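Local coordinates for protein formiminotetrahydrofolate cyclodeaminase (Thermotoga maritima, PDB 1O5H) that probably catalyses the cyclodeamination of 5-formiminotetrahydrofolate to 5,10-methenyltetrahydrofolate with release of ammonia, at residues F141-K144 and N145-S148; A51-V54 and A55-R59. All coordinates share one frame; numbering follows the deposited sequence.

Contact 1 (F141-K144 and N145-S148); sequences FGNK and NLAS
An Asx turn laid over a type I beta turn ties N143 to N145 and L146 in the short connection between helix 107-141 and helix 147-172. The Asx part rests on the side-chain oxygen: N143 OD1 accepts the N145 N-H at 2.8 Å, with the donor tilted 19° from the amide's carbonyl plane. N143 can reach it because its CG stands anti to the backbone N (chi1 178°), beside its own carbonyl carbon, which brings the amide back over the chain that follows. The beta turn rests on the main chain: L146 N donates to N143 O at 2.9 Å. A weak bond from A147 N to K144 O (3.4 Å) carries the winding on to the first turn of helix 147-172, where L146 holds the N-cap position. L146 also meets the same asparagine by its side chain, CD1 lying 3.6 Å from N143 CG and equally near ND2. The other end of that amide is engaged too, ND2 donating to the carbonyl of F57. With oxygen and nitrogen each holding a main-chain partner, the N143 amide is fixed in rotation and couples the turn to a neighbouring helix end.

Contact 2 (A51-V54 and A55-R59); sequences AEMV and ANFTR
M53, a selenomethionine, abuts the edge of the F57 ring one helical turn later: its CG lies in the ring plane, 3.7 Å from F57 CD2. Its CG is anti to the backbone N (chi1 164°), and the extended chain carries CE along the ring, 4.1 Å from F57 CE2. Alongside this apolar pair the last turns of helix 36-56 are regular, with N56 N on E52 O at 2.8 Å and F57 N on M53 O at 2.9 Å. The pattern then changes. V54 O accepts the hydroxyl of T58, OG1 standing 2.7 Å away, while T58 N and R59 N both donate to A55 O. On another side of the helix E52 and N56 run alongside each other, but their polar ends find other partners: E52 OE1 a salt bridge to R82, N56 ND2 the carbonyl of A28 of the second subunit. N56 OD1 receives R59 NE at 3.3 Å in both the amide and guanidinium planes. The helix end is thus closed partly by side chains: the T58 hydroxyl supplies V54 O with a donor where the helix ends, and N56, gripped at both amide atoms, joins R59 through one and A28 of the second subunit through the other.

In the fold
From the N terminus, helix 20-28 comes first, and helix 36-56 then ends at contact 2, which forms across its C-terminal end. Helices 68-100 and 107-141 follow, and contact 1 then turns the chain from helix 107-141 into helix 147-172. Each contact closes only a local turn; the two stand in series, neither nesting nor crossing, with centres about 9 Å apart. They meet directly: N143 N lies 2.8 Å from T58 OG1, a probable hydrogen bond, and L146 CD2 packs 3.7 Å from F57 CD2. Together they join one helix terminus to an interhelical turn in this all-helical protein, while both segments of contact 2 also reach the second subunit.

Contact 1 (F141-K144 and N145-S148)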
ATOM      1  N   PHE A 141     -21.859   3.818  -7.085  1.00 42.08           N
ATOM      2  CA  PHE A 141     -23.060   3.085  -6.682  1.00 38.35           C
ATOM      3  C   PHE A 141     -22.950   2.444  -5.316  1.00 37.59           C
ATOM      4  O   PHE A 141     -23.910   1.917  -4.813  1.00 38.96           O
ATOM      5  CB  PHE A 141     -23.366   1.994  -7.696  1.00 37.27           C
ATOM      6  CG  PHE A 141     -23.561   2.506  -9.086  1.00 40.85           C
ATOM      7  CD1 PHE A 141     -24.669   3.305  -9.405  1.00 35.51           C
ATOM      8  CD2 PHE A 141     -22.644   2.185 -10.089  1.00 41.21           C
ATOM      9  CE1 PHE A 141     -24.862   3.782 -10.706  1.00 43.04           C
ATOM     10  CE2 PHE A 141     -22.817   2.651 -11.404  1.00 47.33           C
ATOM     11  CZ  PHE A 141     -23.928   3.451 -11.718  1.00 49.29           C
ATOM     12  N   GLY A 142     -21.778   2.487  -4.709  1.00 39.70           N
ATOM     13  CA  GLY A 142     -21.581   1.858  -3.411  1.00 38.65           C
ATOM     14  C   GLY A 142     -22.083   2.722  -2.285  1.00 38.92           C
ATOM     15  O   GLY A 142     -22.506   3.865  -2.495  1.00 40.86           O
ATOM     16  N   ASN A 143     -22.029   2.156  -1.085  1.00 38.65           N
ATOM     17  CA  ASN A 143     -22.512   2.784   0.136  1.00 40.00           C
ATOM     18  C   ASN A 143     -21.789   4.089   0.494  1.00 41.48           C
ATOM     19  O   ASN A 143     -20.601   4.080   0.838  1.00 39.90           O
ATOM     20  CB  ASN A 143     -22.372   1.761   1.259  1.00 39.05           C
ATOM     21  CG  ASN A 143     -22.796   2.293   2.601  1.00 43.74           C
ATOM     22  OD1 ASN A 143     -22.721   3.503   2.881  1.00 48.02           O
ATOM     23  ND2 ASN A 143     -23.224   1.380   3.468  1.00 36.05           N
ATOM     24  N   LYS A 144     -22.527   5.201   0.450  1.00 43.81           N
ATOM     25  CA  LYS A 144     -21.938   6.542   0.637  1.00 46.97           C
ATOM     26  C   LYS A 144     -21.088   6.741   1.918  1.00 45.16           C
ATOM     27  O   LYS A 144     -20.130   7.520   1.919  1.00 45.73           O
ATOM     28  CB  LYS A 144     -23.012   7.629   0.518  1.00 46.00           C
ATOM     29  CG  LYS A 144     -23.742   7.680  -0.849  1.00 52.00           C
ATOM     30  CD  LYS A 144     -24.335   9.085  -1.107  1.00 53.96           C
ATOM     31  CE  LYS A 144     -25.633   9.058  -1.940  1.00 68.90           C
ATOM     32  NZ  LYS A 144     -25.398   8.661  -3.358  1.00 73.30           N
ATOM     33  N   ASN A 145     -21.414   6.021   2.990  1.00 43.84           N
ATOM     34  CA  ASN A 145     -20.682   6.176   4.243  1.00 44.04           C
ATOM     35  C   ASN A 145     -19.400   5.375   4.297  1.00 42.36           C
ATOM     36  O   ASN A 145     -18.787   5.253   5.354  1.00 42.91           O
ATOM     37  CB  ASN A 145     -21.522   5.783   5.471  1.00 46.66           C
ATOM     38  CG  ASN A 145     -22.975   6.190   5.363  1.00 52.32           C
ATOM     39  OD1 ASN A 145     -23.839   5.328   5.399  1.00 63.38           O
ATOM     40  ND2 ASN A 145     -23.256   7.497   5.237  1.00 56.52           N
ATOM     41  N   LEU A 146     -18.993   4.797   3.184  1.00 40.58           N
ATOM     42  CA  LEU A 146     -17.741   4.073   3.187  1.00 37.41           C
ATOM     43  C   LEU A 146     -16.882   4.600   2.075  1.00 37.53           C
ATOM     44  O   LEU A 146     -15.902   3.963   1.667  1.00 36.64           O
ATOM     45  CB  LEU A 146     -17.980   2.588   3.047  1.00 37.30           C
ATOM     46  CG  LEU A 146     -18.333   1.876   4.347  1.00 36.52           C
ATOM     47  CD1 LEU A 146     -19.808   1.840   4.564  1.00 34.25           C
ATOM     48  CD2 LEU A 146     -17.808   0.446   4.282  1.00 52.27           C
ATOM     49  N   ALA A 147     -17.241   5.794   1.601  1.00 36.99           N
ATOM     50  CA  ALA A 147     -16.474   6.408   0.552  1.00 37.04           C
ATOM     51  C   ALA A 147     -15.007   6.449   0.957  1.00 37.96           C
ATOM     52  O   ALA A 147     -14.149   6.090   0.149  1.00 41.88           O
ATOM     53  CB  ALA A 147     -16.987   7.748   0.246  1.00 36.33           C
ATOM     54  N   SER A 148     -14.725   6.819   2.207  1.00 36.34           N
ATOM     55  CA  SER A 148     -13.354   6.841   2.697  1.00 35.38           C
ATOM     56  C   SER A 148     -12.646   5.526   2.354  1.00 36.26           C
ATOM     57  O   SER A 148     -11.545   5.522   1.799  1.00 36.36           O
ATOM     58  CB  SER A 148     -13.321   7.099   4.197  1.00 34.30           C
ATOM     59  OG  SER A 148     -13.352   5.883   4.905  1.00 42.32           O
TER

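Contact 2 (A51-V54 and A55-R59)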
ATOM      1  N   ALA A  51     -12.264  -2.967  -1.055  1.00 41.76           N
ATOM      2  CA  ALA A  51     -13.322  -2.891  -2.044  1.00 42.11           C
ATOM      3  C   ALA A  51     -14.392  -3.903  -1.698  1.00 44.60           C
ATOM      4  O   ALA A  51     -15.587  -3.619  -1.808  1.00 47.94           O
ATOM      5  CB  ALA A  51     -12.795  -3.148  -3.400  1.00 42.49           C
ATOM      6  N   GLU A  52     -13.971  -5.087  -1.275  1.00 44.20           N
ATOM      7  CA  GLU A  52     -14.919  -6.078  -0.836  1.00 45.66           C
ATOM      8  C   GLU A  52     -15.742  -5.581   0.363  1.00 49.16           C
ATOM      9  O   GLU A  52     -16.965  -5.784   0.406  1.00 49.27           O
ATOM     10  CB  GLU A  52     -14.204  -7.372  -0.496  1.00 45.30           C
ATOM     11  CG  GLU A  52     -15.151  -8.543  -0.364  1.00 48.26           C
ATOM     12  CD  GLU A  52     -14.450  -9.865  -0.160  1.00 49.38           C
ATOM     13  OE1 GLU A  52     -13.279 -10.002  -0.553  1.00 53.45           O
ATOM     14  OE2 GLU A  52     -15.085 -10.778   0.393  1.00 51.83           O
HETATM   15  N   MSE A  53     -15.085  -4.925   1.325  1.00 51.55           N
HETATM   16  CA  MSE A  53     -15.789  -4.408   2.491  1.00 55.44           C
HETATM   17  C   MSE A  53     -16.883  -3.450   2.086  1.00 50.54           C
HETATM   18  O   MSE A  53     -18.021  -3.613   2.491  1.00 52.34           O
HETATM   19  CB  MSE A  53     -14.842  -3.729   3.444  1.00 54.33           C
HETATM   20  CG  MSE A  53     -15.517  -2.846   4.475  1.00 57.66           C
HETATM   21 SE   MSE A  53     -14.103  -2.183   5.634  1.00 75.88          SE
HETATM   22  CE  MSE A  53     -15.222  -0.829   6.865  1.00 70.12           C
ATOM     23  N   VAL A  54     -16.542  -2.471   1.263  1.00 47.91           N
ATOM     24  CA  VAL A  54     -17.519  -1.519   0.784  1.00 45.59           C
ATOM     25  C   VAL A  54     -18.659  -2.227   0.050  1.00 46.39           C
ATOM     26  O   VAL A  54     -19.838  -1.878   0.237  1.00 48.30           O
ATOM     27  CB  VAL A  54     -16.879  -0.437  -0.105  1.00 46.33           C
ATOM     28  CG1 VAL A  54     -17.942   0.474  -0.665  1.00 42.55           C
ATOM     29  CG2 VAL A  54     -15.832   0.387   0.696  1.00 42.85           C
ATOM     30  N   ALA A  55     -18.341  -3.235  -0.757  1.00 44.82           N
ATOM     31  CA  ALA A  55     -19.404  -3.944  -1.477  1.00 45.17           C
ATOM     32  C   ALA A  55     -20.328  -4.697  -0.523  1.00 46.57           C
ATOM     33  O   ALA A  55     -21.548  -4.692  -0.693  1.00 47.38           O
ATOM     34  CB  ALA A  55     -18.831  -4.878  -2.483  1.00 46.38           C
ATOM     35  N   ASN A  56     -19.747  -5.340   0.484  1.00 47.29           N
ATOM     36  CA  ASN A  56     -20.541  -6.006   1.507  1.00 47.21           C
ATOM     37  C   ASN A  56     -21.449  -5.058   2.231  1.00 48.56           C
ATOM     38  O   ASN A  56     -22.618  -5.364   2.425  1.00 50.39           O
ATOM     39  CB  ASN A  56     -19.652  -6.678   2.534  1.00 47.08           C
ATOM     40  CG  ASN A  56     -19.325  -8.098   2.170  1.00 48.00           C
ATOM     41  OD1 ASN A  56     -20.157  -8.822   1.593  1.00 41.21           O
ATOM     42  ND2 ASN A  56     -18.103  -8.521   2.503  1.00 44.01           N
ATOM     43  N   PHE A  57     -20.915  -3.910   2.636  1.00 47.84           N
ATOM     44  CA  PHE A  57     -21.721  -2.951   3.330  1.00 48.43           C
ATOM     45  C   PHE A  57     -22.726  -2.248   2.415  1.00 50.06           C
ATOM     46  O   PHE A  57     -23.433  -1.354   2.859  1.00 51.85           O
ATOM     47  CB  PHE A  57     -20.835  -1.942   4.020  1.00 49.36           C
ATOM     48  CG  PHE A  57     -20.391  -2.354   5.384  1.00 53.44           C
ATOM     49  CD1 PHE A  57     -21.271  -2.319   6.452  1.00 55.19           C
ATOM     50  CD2 PHE A  57     -19.069  -2.725   5.616  1.00 65.01           C
ATOM     51  CE1 PHE A  57     -20.857  -2.676   7.726  1.00 57.82           C
ATOM     52  CE2 PHE A  57     -18.640  -3.080   6.896  1.00 62.83           C
ATOM     53  CZ  PHE A  57     -19.536  -3.052   7.949  1.00 57.74           C
ATOM     54  N   THR A  58     -22.800  -2.647   1.147  1.00 50.24           N
ATOM     55  CA  THR A  58     -23.746  -2.036   0.217  1.00 50.08           C
ATOM     56  C   THR A  58     -24.878  -2.987  -0.115  1.00 53.93           C
ATOM     57  O   THR A  58     -26.015  -2.563  -0.393  1.00 57.07           O
ATOM     58  CB  THR A  58     -23.039  -1.586  -1.063  1.00 49.05           C
ATOM     59  OG1 THR A  58     -21.993  -0.659  -0.733  1.00 49.29           O
ATOM     60  CG2 THR A  58     -23.971  -0.766  -1.932  1.00 42.61           C
ATOM     61  N   ARG A  59     -24.586  -4.282  -0.103  1.00 55.32           N
ATOM     62  CA  ARG A  59     -25.668  -5.245  -0.246  1.00 56.53           C
ATOM     63  C   ARG A  59     -26.399  -5.353   1.081  1.00 57.33           C
ATOM     64  O   ARG A  59     -25.889  -4.910   2.118  1.00 57.24           O
ATOM     65  CB  ARG A  59     -25.163  -6.601  -0.722  1.00 56.61           C
ATOM     66  CG  ARG A  59     -24.104  -7.217   0.135  1.00 58.91           C
ATOM     67  CD  ARG A  59     -23.380  -8.333  -0.565  1.00 66.16           C
ATOM     68  NE  ARG A  59     -23.143  -9.439   0.346  1.00 70.45           N
ATOM     69  CZ  ARG A  59     -24.076 -10.308   0.711  1.00 80.95           C
ATOM     70  NH1 ARG A  59     -25.320 -10.213   0.250  1.00 84.97           N
ATOM     71  NH2 ARG A  59     -23.771 -11.283   1.546  1.00 88.23           N
TER